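Local coordinates for replicase polyprotein 1a (Avian infectious bronchitis virus, PDB 3LD1) that is processed into several viral non-structural proteins, the crystallised fragment being part of nsp2, whose own role is not firmly established, at residues I5-D10 / K74-T79; D17-Y22 / D87-S92; H25-Y30 / I131-V136; A138-S143 / E193-I198. The protein carries 3 engineered substitutions. One frame throughout, in Å; residues are numbered along the deposited sequence.

Contact 1 (I5-D10 / K74-T79)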
# COMPACT_ATOMS: atom_id res chain seq x y z
N ILE A 5 -9.51 -32.45 17.39
CA ILE A 5 -8.93 -31.72 18.52
C ILE A 5 -9.84 -30.54 18.90
O ILE A 5 -10.07 -29.64 18.11
CB ILE A 5 -7.43 -31.32 18.26
CG1 ILE A 5 -6.58 -32.60 18.10
CG2 ILE A 5 -6.87 -30.40 19.40
CD1 ILE A 5 -6.50 -33.07 16.69
N LEU A 6 -10.37 -30.58 20.12
CA LEU A 6 -11.20 -29.49 20.58
C LEU A 6 -10.39 -28.29 21.14
O LEU A 6 -9.76 -28.41 22.18
CB LEU A 6 -12.25 -29.98 21.59
CG LEU A 6 -13.07 -31.23 21.17
CD1 LEU A 6 -13.89 -31.64 22.42
CD2 LEU A 6 -13.96 -31.04 19.86
N VAL A 7 -10.40 -27.13 20.47
CA VAL A 7 -9.58 -26.07 20.97
C VAL A 7 -10.38 -24.89 21.40
O VAL A 7 -11.12 -24.27 20.62
CB VAL A 7 -8.29 -25.75 20.13
CG1 VAL A 7 -8.23 -26.50 18.82
CG2 VAL A 7 -8.13 -24.32 19.99
N SER A 8 -10.26 -24.65 22.71
CA SER A 8 -10.87 -23.57 23.38
C SER A 8 -10.75 -22.23 22.64
O SER A 8 -9.66 -21.72 22.38
CB SER A 8 -10.23 -23.49 24.72
OG SER A 8 -11.17 -22.98 25.56
N LYS A 9 -11.90 -21.70 22.28
CA LYS A 9 -12.04 -20.45 21.54
C LYS A 9 -11.29 -19.29 22.19
O LYS A 9 -10.80 -18.40 21.47
CB LYS A 9 -13.53 -20.08 21.34
CG LYS A 9 -14.25 -20.89 20.24
CD LYS A 9 -15.79 -20.91 20.37
CE LYS A 9 -16.45 -20.62 19.04
NZ LYS A 9 -17.66 -21.35 19.10
N ASP A 10 -11.18 -19.32 23.53
CA ASP A 10 -10.48 -18.27 24.31
C ASP A 10 -8.97 -18.46 24.44
O ASP A 10 -8.35 -17.67 25.17
CB ASP A 10 -11.07 -18.18 25.74
CG ASP A 10 -10.98 -19.52 26.49
OD1 ASP A 10 -11.24 -19.58 27.72
OD2 ASP A 10 -10.64 -20.53 25.82
N LYS A 74 -9.47 -35.00 22.91
CA LYS A 74 -8.26 -34.24 23.19
C LYS A 74 -8.58 -32.74 23.11
O LYS A 74 -9.09 -32.26 22.11
CB LYS A 74 -7.15 -34.63 22.24
CG LYS A 74 -6.90 -36.13 22.20
CD LYS A 74 -5.67 -36.44 21.40
CE LYS A 74 -5.16 -37.84 21.67
NZ LYS A 74 -5.68 -38.66 20.56
N VAL A 75 -8.28 -32.04 24.19
CA VAL A 75 -8.60 -30.61 24.37
C VAL A 75 -7.37 -29.66 24.61
O VAL A 75 -6.60 -29.87 25.55
CB VAL A 75 -9.59 -30.39 25.58
CG1 VAL A 75 -9.92 -28.90 25.76
CG2 VAL A 75 -10.86 -31.20 25.44
N LEU A 76 -7.25 -28.60 23.80
CA LEU A 76 -6.35 -27.47 24.04
C LEU A 76 -7.11 -26.35 24.78
O LEU A 76 -7.99 -25.69 24.22
CB LEU A 76 -5.77 -27.02 22.71
CG LEU A 76 -4.49 -26.22 22.83
CD1 LEU A 76 -3.33 -27.09 23.37
CD2 LEU A 76 -4.12 -25.58 21.49
N LYS A 77 -6.79 -26.19 26.06
CA LYS A 77 -7.44 -25.22 26.89
C LYS A 77 -6.64 -23.93 27.02
O LYS A 77 -5.46 -23.92 26.70
CB LYS A 77 -7.62 -25.83 28.27
CG LYS A 77 -8.51 -27.11 28.21
CD LYS A 77 -9.05 -27.59 29.60
CE LYS A 77 -7.86 -27.96 30.56
NZ LYS A 77 -7.76 -29.44 30.84
N ALA A 78 -7.28 -22.87 27.49
CA ALA A 78 -6.67 -21.58 27.81
C ALA A 78 -5.38 -21.66 28.62
O ALA A 78 -4.48 -20.82 28.48
CB ALA A 78 -7.67 -20.69 28.54
N THR A 79 -5.25 -22.67 29.46
CA THR A 79 -4.08 -22.79 30.34
C THR A 79 -3.00 -23.80 29.87
O THR A 79 -1.94 -23.95 30.52
CB THR A 79 -4.58 -23.10 31.75
OG1 THR A 79 -5.71 -23.98 31.67
CG2 THR A 79 -5.03 -21.78 32.43
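Val75 has CG1 anti to its backbone N (chi1 180°), which lays that methyl 3.6 Å from the carbonyl O of Leu6, while Leu76 CG, also anti to its own N (chi1 -160°), is carried off toward the helical layer. The link between the strands is mainly backbone. Leu6 straddles Val75: Leu6 N donates to Lys74 O at 2.9 Å, and Leu6 O accepts from Leu76 N at 3.0 Å. Leu76 O then takes the amide of Ser8, Ser8 N lying 2.9 Å away. This is parallel pairing in a mixed sheet, strand 4-8 lying between 57-64 and the edge strand 74-76. Ile5, Val7 and Leu76 share the face packed against helices 13-20 and 82-89, and here Val7 CB meets Leu76 CB at 3.8 Å. Leu6 and Val75 project from the other face, more open to solvent. At the far end, Ser8 OG donates to Asp10 OD2 in a short bond of 2.5 Å, on the syn side of the carboxylate and somewhat out of its plane. Beyond it, Ala78 CB packs 3.8 Å from Asp10 OD1. Lys74 runs away from the pairing to a salt bridge with Asp3.

Contact 2 (D17-Y22 / D87-S92)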
# COMPACT_ATOMS: atom_id res chain seq x y z
N ASP A 17 -0.89 -18.68 18.60
CA ASP A 17 0.25 -18.59 17.70
C ASP A 17 1.03 -19.91 17.60
O ASP A 17 1.42 -20.36 16.48
CB ASP A 17 1.25 -17.49 18.18
CG ASP A 17 0.84 -16.07 17.79
OD1 ASP A 17 1.38 -15.14 18.41
OD2 ASP A 17 0.03 -15.90 16.84
N ALA A 18 1.28 -20.52 18.77
CA ALA A 18 2.07 -21.76 18.68
C ALA A 18 1.28 -22.81 17.94
O ALA A 18 1.85 -23.51 17.12
CB ALA A 18 2.47 -22.27 20.00
N LEU A 19 -0.02 -22.94 18.24
CA LEU A 19 -0.89 -23.89 17.52
C LEU A 19 -0.76 -23.54 16.04
O LEU A 19 -0.21 -24.30 15.27
CB LEU A 19 -2.33 -23.76 17.95
CG LEU A 19 -3.41 -24.52 17.16
CD1 LEU A 19 -3.10 -26.02 17.08
CD2 LEU A 19 -4.79 -24.25 17.80
N PHE A 20 -1.20 -22.36 15.62
CA PHE A 20 -1.11 -22.02 14.20
C PHE A 20 0.28 -22.27 13.54
O PHE A 20 0.39 -22.60 12.35
CB PHE A 20 -1.54 -20.55 13.91
CG PHE A 20 -1.57 -20.21 12.40
CD1 PHE A 20 -2.59 -20.71 11.58
CD2 PHE A 20 -0.55 -19.43 11.83
CE1 PHE A 20 -2.59 -20.39 10.20
CE2 PHE A 20 -0.55 -19.07 10.46
CZ PHE A 20 -1.54 -19.57 9.63
N PHE A 21 1.35 -22.11 14.30
CA PHE A 21 2.65 -22.24 13.68
C PHE A 21 3.08 -23.66 13.31
O PHE A 21 4.26 -23.89 12.95
CB PHE A 21 3.64 -21.60 14.60
CG PHE A 21 3.60 -20.13 14.56
CD1 PHE A 21 3.05 -19.47 13.44
CD2 PHE A 21 4.19 -19.36 15.59
CE1 PHE A 21 3.04 -18.05 13.40
CE2 PHE A 21 4.17 -17.94 15.56
CZ PHE A 21 3.60 -17.30 14.48
N TYR A 22 2.17 -24.63 13.43
CA TYR A 22 2.41 -25.98 12.91
C TYR A 22 2.09 -26.05 11.45
O TYR A 22 2.38 -27.07 10.82
CB TYR A 22 1.55 -27.01 13.64
CG TYR A 22 2.14 -27.46 14.93
CD1 TYR A 22 2.66 -28.78 15.05
CD2 TYR A 22 2.15 -26.60 16.06
CE1 TYR A 22 3.25 -29.23 16.32
CE2 TYR A 22 2.71 -27.05 17.30
CZ TYR A 22 3.27 -28.37 17.38
OH TYR A 22 3.81 -28.81 18.49
N ASP A 87 2.14 -32.91 22.96
CA ASP A 87 1.56 -34.25 23.25
C ASP A 87 0.55 -34.66 22.24
O ASP A 87 0.36 -35.84 21.98
CB ASP A 87 0.90 -34.31 24.62
CG ASP A 87 1.92 -34.25 25.75
OD1 ASP A 87 3.15 -34.52 25.49
OD2 ASP A 87 1.48 -33.93 26.88
N ILE A 88 -0.10 -33.67 21.65
CA ILE A 88 -1.11 -33.93 20.68
C ILE A 88 -0.52 -33.87 19.30
O ILE A 88 -0.77 -34.78 18.51
CB ILE A 88 -2.17 -32.87 20.75
CG1 ILE A 88 -3.00 -32.95 22.06
CG2 ILE A 88 -2.97 -32.88 19.46
CD1 ILE A 88 -3.81 -31.73 22.25
N PHE A 89 0.30 -32.84 18.97
CA PHE A 89 0.66 -32.61 17.54
C PHE A 89 2.03 -33.12 17.13
O PHE A 89 2.29 -33.36 15.93
CB PHE A 89 0.48 -31.15 17.12
CG PHE A 89 -0.95 -30.68 17.13
CD1 PHE A 89 -1.53 -30.20 18.28
CD2 PHE A 89 -1.71 -30.68 15.98
CE1 PHE A 89 -2.86 -29.78 18.34
CE2 PHE A 89 -3.06 -30.24 15.99
CZ PHE A 89 -3.64 -29.80 17.16
N GLY A 90 2.87 -33.39 18.12
CA GLY A 90 4.26 -33.65 17.88
C GLY A 90 4.94 -32.30 17.97
O GLY A 90 4.35 -31.36 18.50
N VAL A 91 6.16 -32.21 17.45
CA VAL A 91 7.02 -31.08 17.62
C VAL A 91 7.01 -30.34 16.31
O VAL A 91 7.01 -30.95 15.25
CB VAL A 91 8.47 -31.51 17.94
CG1 VAL A 91 9.41 -30.26 18.08
CG2 VAL A 91 8.49 -32.26 19.22
N SER A 92 6.95 -29.00 16.43
CA SER A 92 7.11 -28.08 15.34
C SER A 92 8.39 -27.29 15.56
O SER A 92 8.52 -26.65 16.54
CB SER A 92 5.92 -27.13 15.25
OG SER A 92 6.28 -26.06 14.37
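Tyr22 and Ser92 bring the two backbones closest, their CA atoms 5.7 Å apart, where each chain has just come off a helix. Phe21 is the first residue to leave helical geometry after helix 13-20, and Gly90, with positive phi, does the same after helix 82-89. Ser92 in turn is the N-cap of helix 93-103, its OG bonded to Ala95 N. Between these ends lies the side chain of Tyr22, whose CG is set beside the backbone N (chi1 -83°), from where the ring extends between Ser92 and Phe89. Ser92 CB sits over the centre of one face, 3.4 Å from the centroid of the Tyr22 ring and only 7° off the normal, a CH-pi contact. Phe89 comes from the opposite face, its edge turned toward the tyrosine with the planes at 50° and the centroids of the Tyr22 and Phe89 rings 5.6 Å apart. Phe89 CB reaches Tyr22 CE1 at 3.5 Å, and the far end of the phenylalanine, CZ, touches Leu19 CD1 at 3.8 Å, where helix 13-20 faces the sheet strand 4-8. The tyrosine hydroxyl donates to the carbonyl just past helix 82-89, Tyr22 OH lying 2.6 Å from Gly90 O and somewhat tilted from the carbonyl plane. A second, weak bond runs from Ser92 OG to Phe21 O at 3.3 Å. Packing on both faces should hinder turning of the buried ring, while the hydroxyl bond fixes the position of its far end and satisfies the buried oxygen with a backbone acceptor.

Contact 3 (H25-Y30 / I131-V136)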
# COMPACT_ATOMS: atom_id res chain seq x y z
N HIS A 25 1.50 -24.59 5.40
CA HIS A 25 1.27 -23.69 4.33
C HIS A 25 2.52 -22.93 4.02
O HIS A 25 3.22 -22.54 4.94
CB HIS A 25 0.15 -22.76 4.62
CG HIS A 25 -0.39 -22.11 3.40
ND1 HIS A 25 0.29 -21.10 2.74
CD2 HIS A 25 -1.49 -22.37 2.67
CE1 HIS A 25 -0.41 -20.73 1.68
NE2 HIS A 25 -1.50 -21.48 1.62
N ASN A 26 2.85 -22.81 2.72
CA ASN A 26 4.00 -22.01 2.24
C ASN A 26 3.51 -20.66 1.70
O ASN A 26 3.06 -20.57 0.54
CB ASN A 26 4.89 -22.78 1.21
CG ASN A 26 6.00 -21.89 0.57
OD1 ASN A 26 6.02 -20.64 0.69
ND2 ASN A 26 6.93 -22.54 -0.13
N PRO A 27 3.60 -19.60 2.52
CA PRO A 27 2.94 -18.28 2.19
C PRO A 27 3.65 -17.46 1.07
O PRO A 27 4.85 -17.21 1.13
CB PRO A 27 3.00 -17.51 3.53
CG PRO A 27 4.31 -18.04 4.19
CD PRO A 27 4.38 -19.55 3.77
N LYS A 28 2.86 -17.05 0.08
CA LYS A 28 3.36 -16.41 -1.12
C LYS A 28 4.08 -15.09 -0.72
O LYS A 28 5.23 -14.84 -1.18
CB LYS A 28 2.17 -16.24 -2.13
CG LYS A 28 2.24 -15.15 -3.35
CD LYS A 28 3.65 -15.09 -4.15
CE LYS A 28 3.49 -15.16 -5.69
NZ LYS A 28 2.39 -14.26 -6.22
N ASP A 29 3.41 -14.27 0.13
CA ASP A 29 3.93 -12.96 0.64
C ASP A 29 3.08 -12.62 1.84
O ASP A 29 2.34 -13.49 2.32
CB ASP A 29 3.77 -11.84 -0.41
CG ASP A 29 2.40 -11.87 -1.02
OD1 ASP A 29 1.40 -11.92 -0.23
OD2 ASP A 29 2.31 -11.95 -2.29
N TYR A 30 3.10 -11.35 2.28
CA TYR A 30 2.37 -10.93 3.46
C TYR A 30 0.87 -10.95 3.23
O TYR A 30 0.08 -11.27 4.14
CB TYR A 30 2.80 -9.54 3.92
CG TYR A 30 2.25 -9.20 5.28
CD1 TYR A 30 1.01 -8.58 5.42
CD2 TYR A 30 2.92 -9.58 6.44
CE1 TYR A 30 0.46 -8.30 6.69
CE2 TYR A 30 2.36 -9.32 7.73
CZ TYR A 30 1.15 -8.69 7.84
OH TYR A 30 0.63 -8.43 9.07
N ILE A 131 9.42 -15.65 9.20
CA ILE A 131 9.30 -14.23 9.36
C ILE A 131 7.93 -13.75 8.99
O ILE A 131 7.20 -13.15 9.81
CB ILE A 131 10.36 -13.48 8.54
CG1 ILE A 131 11.78 -13.92 9.01
CG2 ILE A 131 10.11 -11.99 8.66
CD1 ILE A 131 12.77 -12.86 9.01
N LEU A 132 7.50 -14.07 7.78
CA LEU A 132 6.13 -13.66 7.44
C LEU A 132 5.10 -14.13 8.47
O LEU A 132 4.18 -13.43 8.71
CB LEU A 132 5.74 -14.00 6.01
CG LEU A 132 6.00 -13.20 4.71
CD1 LEU A 132 6.69 -11.75 4.73
CD2 LEU A 132 6.73 -14.16 3.72
N TRP A 133 5.23 -15.29 9.09
CA TRP A 133 4.18 -15.72 10.04
C TRP A 133 4.27 -14.89 11.35
O TRP A 133 3.24 -14.47 11.96
CB TRP A 133 4.21 -17.24 10.35
CG TRP A 133 3.92 -18.25 9.16
CD1 TRP A 133 4.74 -19.26 8.75
CD2 TRP A 133 2.74 -18.36 8.31
NE1 TRP A 133 4.20 -19.93 7.69
CE2 TRP A 133 2.97 -19.43 7.41
CE3 TRP A 133 1.54 -17.63 8.20
CZ2 TRP A 133 2.05 -19.81 6.43
CZ3 TRP A 133 0.62 -18.03 7.26
CH2 TRP A 133 0.89 -19.11 6.36
N LEU A 134 5.50 -14.60 11.76
CA LEU A 134 5.74 -13.71 12.91
C LEU A 134 4.98 -12.38 12.69
O LEU A 134 4.34 -11.84 13.62
CB LEU A 134 7.24 -13.48 13.16
CG LEU A 134 7.98 -14.79 13.55
CD1 LEU A 134 9.46 -14.59 13.74
CD2 LEU A 134 7.40 -15.49 14.80
N GLN A 135 5.00 -11.94 11.44
CA GLN A 135 4.45 -10.67 11.08
C GLN A 135 2.94 -10.75 11.06
O GLN A 135 2.28 -9.73 10.94
CB GLN A 135 5.04 -10.13 9.78
CG GLN A 135 6.50 -9.76 9.92
CD GLN A 135 7.21 -9.70 8.57
OE1 GLN A 135 6.74 -10.35 7.66
NE2 GLN A 135 8.33 -8.91 8.43
N VAL A 136 2.40 -11.94 11.26
CA VAL A 136 0.94 -12.05 11.42
C VAL A 136 0.57 -12.73 12.71
O VAL A 136 -0.58 -13.09 12.92
CB VAL A 136 0.22 -12.77 10.17
CG1 VAL A 136 0.27 -11.87 8.96
CG2 VAL A 136 0.89 -14.06 9.82
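His25 begins the loop that joins helix 13-20 to helix 30-46, and this loop passes across the C-terminal part of helix 128-134, meeting Trp133 first. Trp133 CB points away from the loop, but the indole swings back to it. His25 O lies at the indole edge, 3.3 Å from Trp133 CZ2, and His25 CB touches the same CZ2 at 3.9 Å, the two side chains crossing at about a right angle. Pro27 follows and lies over one face of the indole, offset toward the rim: Pro27 CD approaches Trp133 CZ2 to 3.5 Å, and Pro27 CG makes an off-centre CH-pi contact with the six-membered ring. Phe20 meets the same indole edge-to-face. Asp29 is the N-cap of helix 30-46, its OD1 accepting from Asp32 N and its OD2 pairing with Lys210; across the contact its carbonyl carbon, C, rests 4.1 Å from Leu132 CG. Tyr30 opens the helix with CG anti to its backbone N (chi1 -169°), and its ring reaches the end of segment 131-136, crossing Gln135 obliquely. There Tyr30 CE2 packs 3.5 Å from Gln135 CB. Val136 CG1 comes equally near the hydroxyl, 3.5 Å from Tyr30 OH, as the two side chains slide past each other in opposite directions. Tyr30 OH donates to Gln135 O at 2.8 Å, standing above the plane of that carbonyl by 37°.

Contact 4 (A138-S143 / E193-I198)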
# COMPACT_ATOMS: atom_id res chain seq x y z
N ALA A 138 -0.74 -13.38 16.31
CA ALA A 138 -1.62 -12.72 17.32
C ALA A 138 -0.87 -11.97 18.45
O ALA A 138 -1.38 -10.95 18.96
CB ALA A 138 -2.63 -13.73 17.94
N LYS A 139 0.25 -12.46 18.93
CA LYS A 139 0.80 -11.77 20.09
C LYS A 139 1.40 -10.45 19.66
O LYS A 139 2.36 -10.33 18.84
CB LYS A 139 1.79 -12.57 20.96
CG LYS A 139 1.64 -12.22 22.50
CD LYS A 139 2.86 -12.45 23.31
CE LYS A 139 2.66 -12.18 24.83
NZ LYS A 139 1.19 -12.43 25.14
N ILE A 140 0.79 -9.45 20.24
CA ILE A 140 1.03 -8.13 19.73
C ILE A 140 2.53 -7.82 19.72
O ILE A 140 3.12 -7.37 18.72
CB ILE A 140 0.27 -7.17 20.58
CG1 ILE A 140 -1.22 -7.29 20.26
CG2 ILE A 140 0.79 -5.78 20.40
CD1 ILE A 140 -2.13 -6.72 21.33
N GLN A 141 3.14 -8.09 20.84
CA GLN A 141 4.51 -7.78 21.07
C GLN A 141 5.41 -8.44 20.05
O GLN A 141 6.48 -7.91 19.75
CB GLN A 141 4.81 -8.22 22.52
CG GLN A 141 6.25 -8.22 23.04
CD GLN A 141 6.42 -9.18 24.29
OE1 GLN A 141 7.22 -8.92 25.17
NE2 GLN A 141 5.64 -10.26 24.34
N VAL A 142 4.98 -9.55 19.45
CA VAL A 142 5.81 -10.15 18.43
C VAL A 142 5.53 -9.56 17.07
O VAL A 142 6.47 -9.15 16.33
CB VAL A 142 5.67 -11.73 18.37
CG1 VAL A 142 6.22 -12.34 17.01
CG2 VAL A 142 6.30 -12.38 19.59
N SER A 143 4.28 -9.55 16.68
CA SER A 143 3.96 -8.99 15.37
C SER A 143 4.49 -7.53 15.26
O SER A 143 5.16 -7.17 14.27
CB SER A 143 2.47 -9.07 15.08
OG SER A 143 1.73 -8.58 16.20
N GLU A 193 -4.96 1.16 22.86
CA GLU A 193 -5.25 1.42 21.45
C GLU A 193 -4.43 0.46 20.60
O GLU A 193 -4.86 0.06 19.50
CB GLU A 193 -4.82 2.84 21.09
CG GLU A 193 -5.80 3.61 20.19
CD GLU A 193 -6.93 4.25 21.02
OE1 GLU A 193 -7.92 3.54 21.36
OE2 GLU A 193 -6.81 5.46 21.35
N LEU A 194 -3.24 0.11 21.10
CA LEU A 194 -2.33 -0.79 20.42
C LEU A 194 -2.96 -2.04 19.76
O LEU A 194 -2.68 -2.32 18.58
CB LEU A 194 -1.23 -1.19 21.39
CG LEU A 194 0.01 -1.88 20.88
CD1 LEU A 194 0.74 -0.97 19.98
CD2 LEU A 194 0.84 -2.20 22.09
N PRO A 195 -3.79 -2.80 20.50
CA PRO A 195 -4.35 -4.01 19.80
C PRO A 195 -4.93 -3.62 18.46
O PRO A 195 -4.61 -4.23 17.44
CB PRO A 195 -5.39 -4.58 20.76
CG PRO A 195 -5.01 -3.96 22.21
CD PRO A 195 -4.20 -2.68 21.92
N GLN A 196 -5.69 -2.54 18.43
CA GLN A 196 -6.33 -2.03 17.19
C GLN A 196 -5.42 -1.39 16.13
O GLN A 196 -5.60 -1.62 14.95
CB GLN A 196 -7.48 -1.08 17.54
CG GLN A 196 -8.74 -1.85 18.08
CD GLN A 196 -9.29 -2.95 17.10
OE1 GLN A 196 -8.94 -2.99 15.88
NE2 GLN A 196 -10.18 -3.82 17.64
N ARG A 197 -4.43 -0.62 16.55
CA ARG A 197 -3.47 -0.08 15.60
C ARG A 197 -2.67 -1.14 14.94
O ARG A 197 -2.21 -1.01 13.83
CB ARG A 197 -2.46 0.80 16.31
CG ARG A 197 -3.04 1.99 16.96
CD ARG A 197 -2.01 3.13 17.03
NE ARG A 197 -0.74 2.75 17.65
CZ ARG A 197 -0.56 2.60 18.95
NH1 ARG A 197 -1.58 2.75 19.77
NH2 ARG A 197 0.65 2.27 19.40
N ILE A 198 -2.46 -2.23 15.65
CA ILE A 198 -1.61 -3.29 15.10
C ILE A 198 -2.42 -4.06 14.09
O ILE A 198 -1.90 -4.37 13.01
CB ILE A 198 -1.04 -4.18 16.19
CG1 ILE A 198 0.05 -3.41 16.96
CG2 ILE A 198 -0.52 -5.47 15.57
CD1 ILE A 198 1.25 -2.96 16.13
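Ile140 takes part in three of the four residue pairs of this contact, its CB directed at segment 193-198 and its two branches meeting different residues there. From CB the CG2 methyl lies anti to the backbone N and turns to Leu194, with Leu194 CD2 4.0 Å from Ile140 CG2 and Leu194 CG just as near. The same methyl looks on to the next turn, where Ile198 CG1 lies 4.2 Å from Ile140 CG2. On the other branch CG1 is anti to the carbonyl carbon (chi1 -73°) and bridges to the tip. An extended second torsion (chi2 161°) then carries CD1 out to the proline, where Ile140 CD1 rests 3.8 Å from Pro195 CA and 3.9 Å from Pro195 CB. The fold here is helix against helix: the first turn of helix 140-162, with Lys139 at the N-cap position, packs on the early turns of helix 194-207, with the CA atoms of Ile140 and Pro195 6.8 Å apart. Just before that first turn, Asp17 accepts from the amides of Ala138 and Lys139, fixing the helix start to helix 13-20. One turn beyond Ile140, Ser143 faces the same neighbour, and Ser143 OG lies 3.9 Å from Ile198 CG2. Ile198 also packs on Ala144 and Met147, carrying the apolar seam further along helix 140-162, while Pro195 sits at its exposed margin.

How the contacts relate
Contacts 1 and 2 belong to one packed unit: the strands paired in contact 1 are followed by the helices whose ends meet in contact 2, strand 4-8 by helix 13-20 and strand 74-76 by helix 82-89, with Ile5 on Phe89 and Leu76 on Leu19. Contacts 2 and 3 are buried and aromatic, each holding a tyrosine hydroxyl on a backbone carbonyl, and Phe20 and Phe21 join them through Trp133. Contacts 1 and 4 are only partly buried; the first relies on backbone hydrogen bonds at a sheet edge, the second on aliphatic packing between helices. Asp17 connects contact 2 to contact 4, and the carbonyl O of Leu134 lies against Ser143 and Val142.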